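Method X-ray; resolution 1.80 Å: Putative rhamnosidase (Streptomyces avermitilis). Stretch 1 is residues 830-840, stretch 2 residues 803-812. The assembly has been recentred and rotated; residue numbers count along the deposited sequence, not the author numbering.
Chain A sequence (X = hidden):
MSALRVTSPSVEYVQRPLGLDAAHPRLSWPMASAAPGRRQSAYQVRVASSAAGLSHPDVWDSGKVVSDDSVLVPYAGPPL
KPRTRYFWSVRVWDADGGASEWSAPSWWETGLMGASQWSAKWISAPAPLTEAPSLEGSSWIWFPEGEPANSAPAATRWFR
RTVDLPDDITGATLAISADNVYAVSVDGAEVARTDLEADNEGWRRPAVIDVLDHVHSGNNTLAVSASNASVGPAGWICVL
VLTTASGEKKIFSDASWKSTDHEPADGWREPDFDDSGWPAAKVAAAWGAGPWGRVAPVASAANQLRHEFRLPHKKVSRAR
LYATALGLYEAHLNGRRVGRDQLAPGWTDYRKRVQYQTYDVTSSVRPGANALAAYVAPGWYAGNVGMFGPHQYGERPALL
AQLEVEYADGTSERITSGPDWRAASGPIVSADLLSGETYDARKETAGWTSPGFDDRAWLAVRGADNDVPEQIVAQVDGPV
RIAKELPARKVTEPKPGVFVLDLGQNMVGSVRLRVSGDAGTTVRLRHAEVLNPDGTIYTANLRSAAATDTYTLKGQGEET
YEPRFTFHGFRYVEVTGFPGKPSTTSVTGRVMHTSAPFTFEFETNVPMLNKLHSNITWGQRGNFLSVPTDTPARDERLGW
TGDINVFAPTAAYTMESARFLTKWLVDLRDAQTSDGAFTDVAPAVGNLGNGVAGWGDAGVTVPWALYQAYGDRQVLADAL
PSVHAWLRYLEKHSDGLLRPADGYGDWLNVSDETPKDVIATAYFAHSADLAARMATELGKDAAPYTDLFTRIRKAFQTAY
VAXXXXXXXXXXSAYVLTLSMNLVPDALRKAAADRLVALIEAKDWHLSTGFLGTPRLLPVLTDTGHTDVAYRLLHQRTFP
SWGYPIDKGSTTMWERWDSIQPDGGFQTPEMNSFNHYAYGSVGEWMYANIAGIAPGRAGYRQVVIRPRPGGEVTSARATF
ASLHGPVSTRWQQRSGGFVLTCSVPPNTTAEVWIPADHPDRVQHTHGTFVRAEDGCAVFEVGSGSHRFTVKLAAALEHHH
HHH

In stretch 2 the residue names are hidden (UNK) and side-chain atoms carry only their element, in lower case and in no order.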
# COMPACT_ATOMS: atom_id res chain seq x y z
N LYS A 830 -28.74 16.73 -23.46
CA LYS A 830 -28.18 17.87 -24.18
C LYS A 830 -28.13 19.11 -23.28
O LYS A 830 -27.08 19.74 -23.19
CB LYS A 830 -28.99 18.16 -25.44
CG LYS A 830 -28.35 19.18 -26.37
CD LYS A 830 -29.09 19.22 -27.71
CE LYS A 830 -28.38 20.12 -28.70
NZ LYS A 830 -28.43 21.55 -28.27
N ALA A 831 -29.25 19.43 -22.63
CA ALA A 831 -29.35 20.58 -21.73
C ALA A 831 -28.39 20.48 -20.56
O ALA A 831 -27.70 21.46 -20.22
CB ALA A 831 -30.79 20.77 -21.23
N ALA A 832 -28.33 19.29 -19.93
CA ALA A 832 -27.44 19.07 -18.79
C ALA A 832 -25.99 19.22 -19.20
O ALA A 832 -25.20 19.85 -18.48
CB ALA A 832 -27.72 17.74 -18.10
N ALA A 833 -25.63 18.69 -20.37
CA ALA A 833 -24.27 18.80 -20.86
C ALA A 833 -23.91 20.24 -21.29
O ALA A 833 -22.76 20.68 -21.08
CB ALA A 833 -24.02 17.81 -22.00
N ASP A 834 -24.87 20.94 -21.91
CA ASP A 834 -24.69 22.35 -22.28
C ASP A 834 -24.36 23.20 -21.04
O ASP A 834 -23.48 24.07 -21.10
CB ASP A 834 -25.97 22.90 -22.95
CG ASP A 834 -26.09 22.54 -24.45
OD1 ASP A 834 -25.09 22.14 -25.09
OD2 ASP A 834 -27.22 22.68 -25.01
N ARG A 835 -25.10 22.95 -19.96
CA ARG A 835 -24.94 23.62 -18.67
C ARG A 835 -23.56 23.32 -18.03
O ARG A 835 -22.99 24.18 -17.37
CB ARG A 835 -26.08 23.22 -17.73
CG ARG A 835 -26.09 23.93 -16.39
CD ARG A 835 -25.98 25.44 -16.56
NE ARG A 835 -25.97 26.18 -15.30
CZ ARG A 835 -25.52 27.44 -15.19
NH1 ARG A 835 -25.05 28.08 -16.24
NH2 ARG A 835 -25.53 28.05 -14.01
N LEU A 836 -23.06 22.11 -18.23
CA LEU A 836 -21.75 21.72 -17.72
C LEU A 836 -20.67 22.53 -18.40
O LEU A 836 -19.80 23.11 -17.73
CB LEU A 836 -21.50 20.22 -17.98
CG LEU A 836 -20.11 19.67 -17.62
CD1 LEU A 836 -19.79 19.83 -16.12
CD2 LEU A 836 -20.07 18.21 -18.06
N VAL A 837 -20.75 22.57 -19.72
CA VAL A 837 -19.83 23.33 -20.55
C VAL A 837 -19.89 24.82 -20.17
O VAL A 837 -18.85 25.50 -20.18
CB VAL A 837 -20.13 23.14 -22.04
CG1 VAL A 837 -19.25 24.03 -22.90
CG2 VAL A 837 -19.89 21.68 -22.43
N ALA A 838 -21.09 25.29 -19.84
CA ALA A 838 -21.30 26.69 -19.48
C ALA A 838 -20.57 27.01 -18.18
O ALA A 838 -19.94 28.08 -18.06
CB ALA A 838 -22.79 26.99 -19.35
N LEU A 839 -20.64 26.09 -17.21
CA LEU A 839 -19.96 26.24 -15.92
C LEU A 839 -18.44 26.21 -16.05
O LEU A 839 -17.75 26.95 -15.34
CB LEU A 839 -20.45 25.21 -14.90
CG LEU A 839 -21.92 25.19 -14.47
CD1 LEU A 839 -22.21 23.95 -13.66
CD2 LEU A 839 -22.30 26.41 -13.66
N ILE A 840 -17.94 25.36 -16.95
CA ILE A 840 -16.51 25.29 -17.26
C ILE A 840 -16.01 26.59 -17.93
O ILE A 840 -14.99 27.17 -17.53
CB ILE A 840 -16.19 24.05 -18.13
CG1 ILE A 840 -16.48 22.76 -17.33
CG2 ILE A 840 -14.74 24.10 -18.63
CD1 ILE A 840 -16.28 21.46 -18.10
N UNK A 803 -37.06 20.77 -15.00
CA UNK A 803 -37.61 20.70 -16.36
C UNK A 803 -36.69 21.19 -17.43
O UNK A 803 -36.81 20.76 -18.58
o UNK A 803 -39.90 20.76 -15.69
c UNK A 803 -38.93 21.47 -16.43
N UNK A 804 -35.77 22.09 -17.08
CA UNK A 804 -34.80 22.61 -18.04
C UNK A 804 -33.48 21.85 -17.98
O UNK A 804 -32.50 22.26 -18.62
c UNK A 804 -34.20 24.49 -16.41
o UNK A 804 -34.21 25.70 -16.10
o UNK A 804 -33.90 23.58 -15.58
c UNK A 804 -34.58 24.12 -17.85
N UNK A 805 -33.45 20.76 -17.21
CA UNK A 805 -32.25 19.92 -17.11
C UNK A 805 -31.23 20.36 -16.07
O UNK A 805 -30.09 19.85 -16.03
N UNK A 806 -31.62 21.32 -15.23
CA UNK A 806 -30.74 21.75 -14.16
C UNK A 806 -30.77 20.73 -13.04
O UNK A 806 -31.82 20.23 -12.66
c UNK A 806 -30.46 24.66 -15.56
c UNK A 806 -30.18 24.25 -14.12
c UNK A 806 -31.11 23.15 -13.64
c UNK A 806 -29.42 25.64 -16.08
n UNK A 806 -29.22 26.80 -15.18
N UNK A 807 -29.60 20.40 -12.52
CA UNK A 807 -29.53 19.48 -11.41
C UNK A 807 -29.20 20.28 -10.15
O UNK A 807 -28.42 21.23 -10.20
c UNK A 807 -28.79 17.67 -13.01
c UNK A 807 -28.49 17.36 -10.52
c UNK A 807 -28.49 18.36 -11.67
N UNK A 808 -29.83 19.88 -9.06
CA UNK A 808 -29.64 20.47 -7.73
C UNK A 808 -28.16 20.65 -7.39
O UNK A 808 -27.37 19.70 -7.43
c UNK A 808 -30.34 19.61 -6.69
n UNK A 808 -31.63 18.71 -1.99
c UNK A 808 -30.80 19.59 -2.88
c UNK A 808 -30.26 20.15 -5.27
c UNK A 808 -31.06 19.25 -4.35
N UNK A 809 -27.80 21.91 -7.11
CA UNK A 809 -26.48 22.26 -6.66
C UNK A 809 -25.78 22.96 -7.78
O UNK A 809 -24.86 23.74 -7.54
N UNK A 810 -26.21 22.67 -9.01
CA UNK A 810 -25.72 23.34 -10.20
C UNK A 810 -24.19 23.39 -10.21
O UNK A 810 -23.58 24.38 -10.62
c UNK A 810 -26.25 25.35 -11.70
o UNK A 810 -26.04 26.58 -11.81
o UNK A 810 -26.36 24.61 -12.70
c UNK A 810 -26.36 24.74 -10.31
N UNK A 811 -23.56 22.28 -9.78
CA UNK A 811 -22.11 22.16 -9.78
C UNK A 811 -21.63 21.38 -11.00
O UNK A 811 -22.41 20.64 -11.60
c UNK A 811 -21.95 22.28 -7.26
o UNK A 811 -22.17 20.16 -8.38
c UNK A 811 -21.60 21.47 -8.50
N UNK A 812 -20.36 21.54 -11.35
CA UNK A 812 -19.76 20.75 -12.42
C UNK A 812 -19.97 19.25 -12.13
O UNK A 812 -20.43 18.49 -13.00
c UNK A 812 -16.56 22.67 -13.60
c UNK A 812 -18.01 22.47 -13.18
n UNK A 812 -16.16 23.93 -13.79
o UNK A 812 -15.81 21.72 -13.73
c UNK A 812 -18.27 21.09 -12.61

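Position 803 carries one side-chain carbon followed by one oxygen, with no branch and nothing of the helix 830-840 in reach. One carbon ending in a hydroxyl is Ser 803.

At position 804 there are two carbons, the second bearing two oxygens, so the group is a short carboxylate: Asp 804. Its nearest side-chain atom, Asp 804 CB, stays 6.1 Å from Ala 831 CB, but its backbone O lies 3.5 Å from Ala 831 CB.

Position 805 has no side-chain atoms. Phi/psi of 86/10° would jam a CB against the preceding carbonyl O, and an ideal CB would stand 3.0 Å from Ala 831 CB, a clash. Both observations agree with Gly 805, whose CA comes within 5.2 Å of Ala 832 CA; its O sits 3.8 Å from Ala 832 CB.

Position 806 shows four carbons in a row ending in nitrogen, and the terminal nitrogen lies over one face of the Arg 835 guanidinium. This is the pattern of Lys 806. Its N donates a hydrogen bond to Asp 804 OD1 (3.2 Å, 152°). Lys 806 NZ is 3.3 Å from Arg 835 NE; since both are donors, this is a close approach of like charges and no hydrogen bond.

Position 807 has one carbon that branches to two more, without heteroatoms: Val 807. Its CG2 remains 5.2 Å from Ala 832 CB, outside contact range.

At position 808 four carbons again run to a nitrogen, giving Lys 808. Chi1 to chi4 are all t, and this extended chain is out of reach of stretch 1.

Position 809 lacks side-chain atoms, and phi/psi of 108/-26° would again press a CB against the preceding carbonyl O. This is Gly 809, within a type II turn that begins at Val 807.

Position 810 has two carbons, the second with two oxygens, and both oxygens meet Arg 835. The residue is Asp 810. Arg 835 NE donates to Asp 810 OD1 (3.1 Å, 161°) and Arg 835 NH2 to Asp 810 OD2 (2.7 Å, 164°), a two-pronged salt bridge. The turn closes with Asp 810 N to Val 807 O at 2.9 Å.

Position 811 has one carbon bearing an oxygen and a carbon. Its CB points away from stretch 1, and the side chain caps a backbone N just past the stretch, as suits Thr 811 at an N-cap.

Position 812 ends in a third carbon carrying one oxygen and one nitrogen, and this last carbon packs against Ile 840 CG1, hence Gln 812. Its CD is 3.7 Å from Ile 840 CG1, while its O is 3.5 Å from Leu 836 CD1.

The contact buries 500 Å² and combines close backbone approach, charge pairing and apolar packing. The missing side chain of Gly 805 lets its backbone lie 5.2 Å, CA to CA, from Ala 832, where a CB would clash with Ala 831 CB. Farther along the helix, Arg 835 grips the carboxylate of Asp 810 near its guanidinium plane. Leu 839 CD1 lies 3.4 Å from Asp 810 O, and Leu 836, Leu 839 and Ile 840 pack against Gln 812, whose amide is hydrogen-bonded elsewhere in the structure.

Stretch 2 (803-812) SDGKVKGDTQ
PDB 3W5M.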